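Long-range contact in membrane-bound lytic murein transglycosylase A (Burkholderia pseudomallei, PDB 6QK4), which probably cleaves the glycosidic bond between N-acetylmuramic acid and N-acetylglucosamine in peptidoglycan, leaving a 1,6-anhydro ring on the muramic acid: residues A[139-144]-A[232-237]. Sequence-based numbering, arbitrary orientation.
Sequences PARAQL and LLDTNP
A140 holds the N-cap position of helix 141-147, and its methyl carbon CB touches CB of the P237 ring at 3.7 Å. Of the first-turn amides, R141 N donates directly to the segment 232-237 and A142 N through a water. R141 N meets P237 O over 2.9 Å, nearly straight at 157°, but from above the carbonyl plane rather than along a lone pair; N191 ND2 uses the same oxygen. The R141 side chain leaves with CG anti to its backbone N (chi1 156°), runs extended to CD and bends at chi3 (-45°), which lays the guanidinium edge against N236 O. R141 NE donates to N236 O at 3.0 Å, a somewhat bent bond, with the oxygen near the guanidinium plane and the donor in the carbonyl plane. NH2 is taken by R238 O and Q168 OE1, with F165 and F239 against the side chain; the bonds of NE and NH2 probably hold the guanidinium in one orientation. A142 N donates to a water at 3.0 Å, and this water donates to D234 O, while A142 CB lies 3.5 Å from D234 CG. D234 OD1 lies beside R141 CG, yet the charged atoms do not meet (R141 NE to D234 OD1 5.4 Å), and OD2 pairs instead with R146. The arrangement is that of a helix N-terminus whose amides are met by backbone carbonyls, directly and through water, here joining helix 141-147 to the chain leaving helix 229-234 within the MltA-specific insert domain.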
ATOM      1  N   PRO A 139     -23.413 -19.611   1.963  1.00 46.27           N
ATOM      2  CA  PRO A 139     -24.206 -18.780   1.060  1.00 47.36           C
ATOM      3  C   PRO A 139     -23.612 -17.389   0.912  1.00 44.26           C
ATOM      4  O   PRO A 139     -22.723 -16.974   1.649  1.00 40.65           O
ATOM      5  CB  PRO A 139     -25.570 -18.713   1.747  1.00 49.20           C
ATOM      6  CG  PRO A 139     -25.250 -18.878   3.211  1.00 48.47           C
ATOM      7  CD  PRO A 139     -24.108 -19.869   3.235  1.00 47.88           C
ATOM      8  N   ALA A 140     -24.160 -16.675  -0.073  1.00 43.01           N
ATOM      9  CA  ALA A 140     -23.905 -15.254  -0.302  1.00 39.37           C
ATOM     10  C   ALA A 140     -24.035 -14.425   0.979  1.00 39.12           C
ATOM     11  O   ALA A 140     -24.827 -14.740   1.871  1.00 37.55           O
ATOM     12  CB  ALA A 140     -24.893 -14.736  -1.342  1.00 39.09           C
ATOM     13  N   ARG A 141     -23.293 -13.300   1.011  1.00 34.56           N
ATOM     14  CA  ARG A 141     -23.329 -12.329   2.111  1.00 31.04           C
ATOM     15  C   ARG A 141     -24.727 -12.053   2.656  1.00 30.90           C
ATOM     16  O   ARG A 141     -24.957 -12.060   3.875  1.00 31.68           O
ATOM     17  CB  ARG A 141     -22.649 -11.016   1.621  1.00 31.98           C
ATOM     18  CG  ARG A 141     -23.051  -9.687   2.363  1.00 30.33           C
ATOM     19  CD  ARG A 141     -22.487  -8.373   1.693  1.00 25.74           C
ATOM     20  NE  ARG A 141     -21.025  -8.504   1.314  1.00 31.01           N
ATOM     21  CZ  ARG A 141     -19.992  -8.054   2.054  1.00 37.02           C
ATOM     22  NH1 ARG A 141     -20.220  -7.400   3.192  1.00 36.89           N
ATOM     23  NH2 ARG A 141     -18.726  -8.250   1.665  1.00 40.26           N
ATOM     24  N   ALA A 142     -25.693 -11.843   1.767  1.00 29.60           N
ATOM     25  CA  ALA A 142     -26.980 -11.372   2.234  1.00 31.85           C
ATOM     26  C   ALA A 142     -27.666 -12.430   3.078  1.00 33.63           C
ATOM     27  O   ALA A 142     -28.347 -12.090   4.048  1.00 32.95           O
ATOM     28  CB  ALA A 142     -27.844 -10.975   1.045  1.00 34.96           C
ATOM     29  N   GLN A 143     -27.452 -13.707   2.750  1.00 33.33           N
ATOM     30  CA  GLN A 143     -28.102 -14.784   3.492  1.00 35.64           C
ATOM     31  C   GLN A 143     -27.254 -15.199   4.678  1.00 36.99           C
ATOM     32  O   GLN A 143     -27.795 -15.536   5.729  1.00 37.73           O
ATOM     33  CB  GLN A 143     -28.363 -15.982   2.586  1.00 37.22           C
ATOM     34  CG  GLN A 143     -29.635 -15.801   1.699  1.00 41.20           C
ATOM     35  CD  GLN A 143     -29.566 -14.603   0.759  1.00 39.87           C
ATOM     36  OE1 GLN A 143     -30.449 -13.721   0.783  1.00 37.70           O
ATOM     37  NE2 GLN A 143     -28.548 -14.579  -0.109  1.00 40.02           N
ATOM     38  N   LEU A 144     -25.925 -15.162   4.515  1.00 36.59           N
ATOM     39  CA  LEU A 144     -25.033 -15.384   5.639  1.00 36.81           C
ATOM     40  C   LEU A 144     -25.365 -14.440   6.794  1.00 38.38           C
ATOM     41  O   LEU A 144     -25.486 -14.870   7.954  1.00 34.69           O
ATOM     42  CB  LEU A 144     -23.587 -15.190   5.164  1.00 35.25           C
ATOM     43  CG  LEU A 144     -22.465 -15.602   6.069  1.00 45.68           C
ATOM     44  CD1 LEU A 144     -22.580 -17.057   6.385  1.00 48.09           C
ATOM     45  CD2 LEU A 144     -21.191 -15.312   5.279  1.00 47.11           C
ATOM     46  N   LEU A 232     -27.145  -2.098  -0.895  1.00 35.79           N
ATOM     47  CA  LEU A 232     -26.007  -1.980  -1.806  1.00 34.53           C
ATOM     48  C   LEU A 232     -24.929  -2.988  -1.453  1.00 34.27           C
ATOM     49  O   LEU A 232     -24.382  -3.680  -2.329  1.00 34.33           O
ATOM     50  CB  LEU A 232     -25.438  -0.559  -1.763  1.00 36.40           C
ATOM     51  CG  LEU A 232     -24.133  -0.258  -2.548  1.00 40.40           C
ATOM     52  CD1 LEU A 232     -24.245  -0.532  -4.067  1.00 41.56           C
ATOM     53  CD2 LEU A 232     -23.660   1.191  -2.245  1.00 37.38           C
ATOM     54  N   LEU A 233     -24.610  -3.107  -0.163  1.00 30.01           N
ATOM     55  CA  LEU A 233     -23.538  -4.019   0.196  1.00 33.70           C
ATOM     56  C   LEU A 233     -23.913  -5.461  -0.144  1.00 33.52           C
ATOM     57  O   LEU A 233     -23.044  -6.245  -0.577  1.00 32.87           O
ATOM     58  CB  LEU A 233     -23.181  -3.847   1.668  1.00 33.67           C
ATOM     59  CG  LEU A 233     -22.814  -2.432   2.122  1.00 36.01           C
ATOM     60  CD1 LEU A 233     -22.264  -2.437   3.506  1.00 35.62           C
ATOM     61  CD2 LEU A 233     -21.755  -1.849   1.218  1.00 35.79           C
ATOM     62  N   ASP A 234     -25.216  -5.795  -0.036  1.00 31.90           N
ATOM     63  CA  ASP A 234     -25.701  -7.130  -0.352  1.00 34.67           C
ATOM     64  C   ASP A 234     -25.589  -7.462  -1.837  1.00 37.79           C
ATOM     65  O   ASP A 234     -25.663  -8.638  -2.198  1.00 39.20           O
ATOM     66  CB  ASP A 234     -27.148  -7.275   0.077  1.00 31.00           C
ATOM     67  CG  ASP A 234     -27.297  -7.554   1.537  1.00 35.94           C
ATOM     68  OD1 ASP A 234     -26.264  -7.761   2.225  1.00 34.28           O
ATOM     69  OD2 ASP A 234     -28.445  -7.543   2.005  1.00 36.52           O
ATOM     70  N   THR A 235     -25.372  -6.475  -2.704  1.00 38.26           N
ATOM     71  CA  THR A 235     -25.148  -6.819  -4.101  1.00 38.44           C
ATOM     72  C   THR A 235     -23.804  -7.500  -4.332  1.00 37.46           C
ATOM     73  O   THR A 235     -23.558  -7.941  -5.456  1.00 41.42           O
ATOM     74  CB  THR A 235     -25.250  -5.582  -4.995  1.00 39.69           C
ATOM     75  OG1 THR A 235     -24.133  -4.729  -4.749  1.00 39.06           O
ATOM     76  CG2 THR A 235     -26.532  -4.828  -4.749  1.00 41.25           C
ATOM     77  N   ASN A 236     -22.903  -7.559  -3.325  1.00 33.85           N
ATOM     78  CA  ASN A 236     -21.657  -8.304  -3.412  1.00 32.40           C
ATOM     79  C   ASN A 236     -21.790  -9.608  -2.646  1.00 37.95           C
ATOM     80  O   ASN A 236     -21.696  -9.604  -1.409  1.00 39.55           O
ATOM     81  CB  ASN A 236     -20.476  -7.482  -2.852  1.00 32.15           C
ATOM     82  CG  ASN A 236     -19.198  -8.303  -2.754  1.00 35.88           C
ATOM     83  OD1 ASN A 236     -19.024  -9.250  -3.517  1.00 38.83           O
ATOM     84  ND2 ASN A 236     -18.291  -7.965  -1.806  1.00 38.13           N
ATOM     85  N   PRO A 237     -21.937 -10.750  -3.312  1.00 42.24           N
ATOM     86  CA  PRO A 237     -22.143 -12.001  -2.563  1.00 43.04           C
ATOM     87  C   PRO A 237     -20.926 -12.440  -1.772  1.00 41.64           C
ATOM     88  O   PRO A 237     -21.075 -13.203  -0.803  1.00 37.86           O
ATOM     89  CB  PRO A 237     -22.518 -13.023  -3.650  1.00 45.78           C
ATOM     90  CG  PRO A 237     -22.037 -12.449  -4.919  1.00 45.50           C
ATOM     91  CD  PRO A 237     -22.006 -10.934  -4.775  1.00 43.46           C
TER
HETATM   92  O   HOH W   1     -25.390 -11.201  -1.125  1.00 28.42           O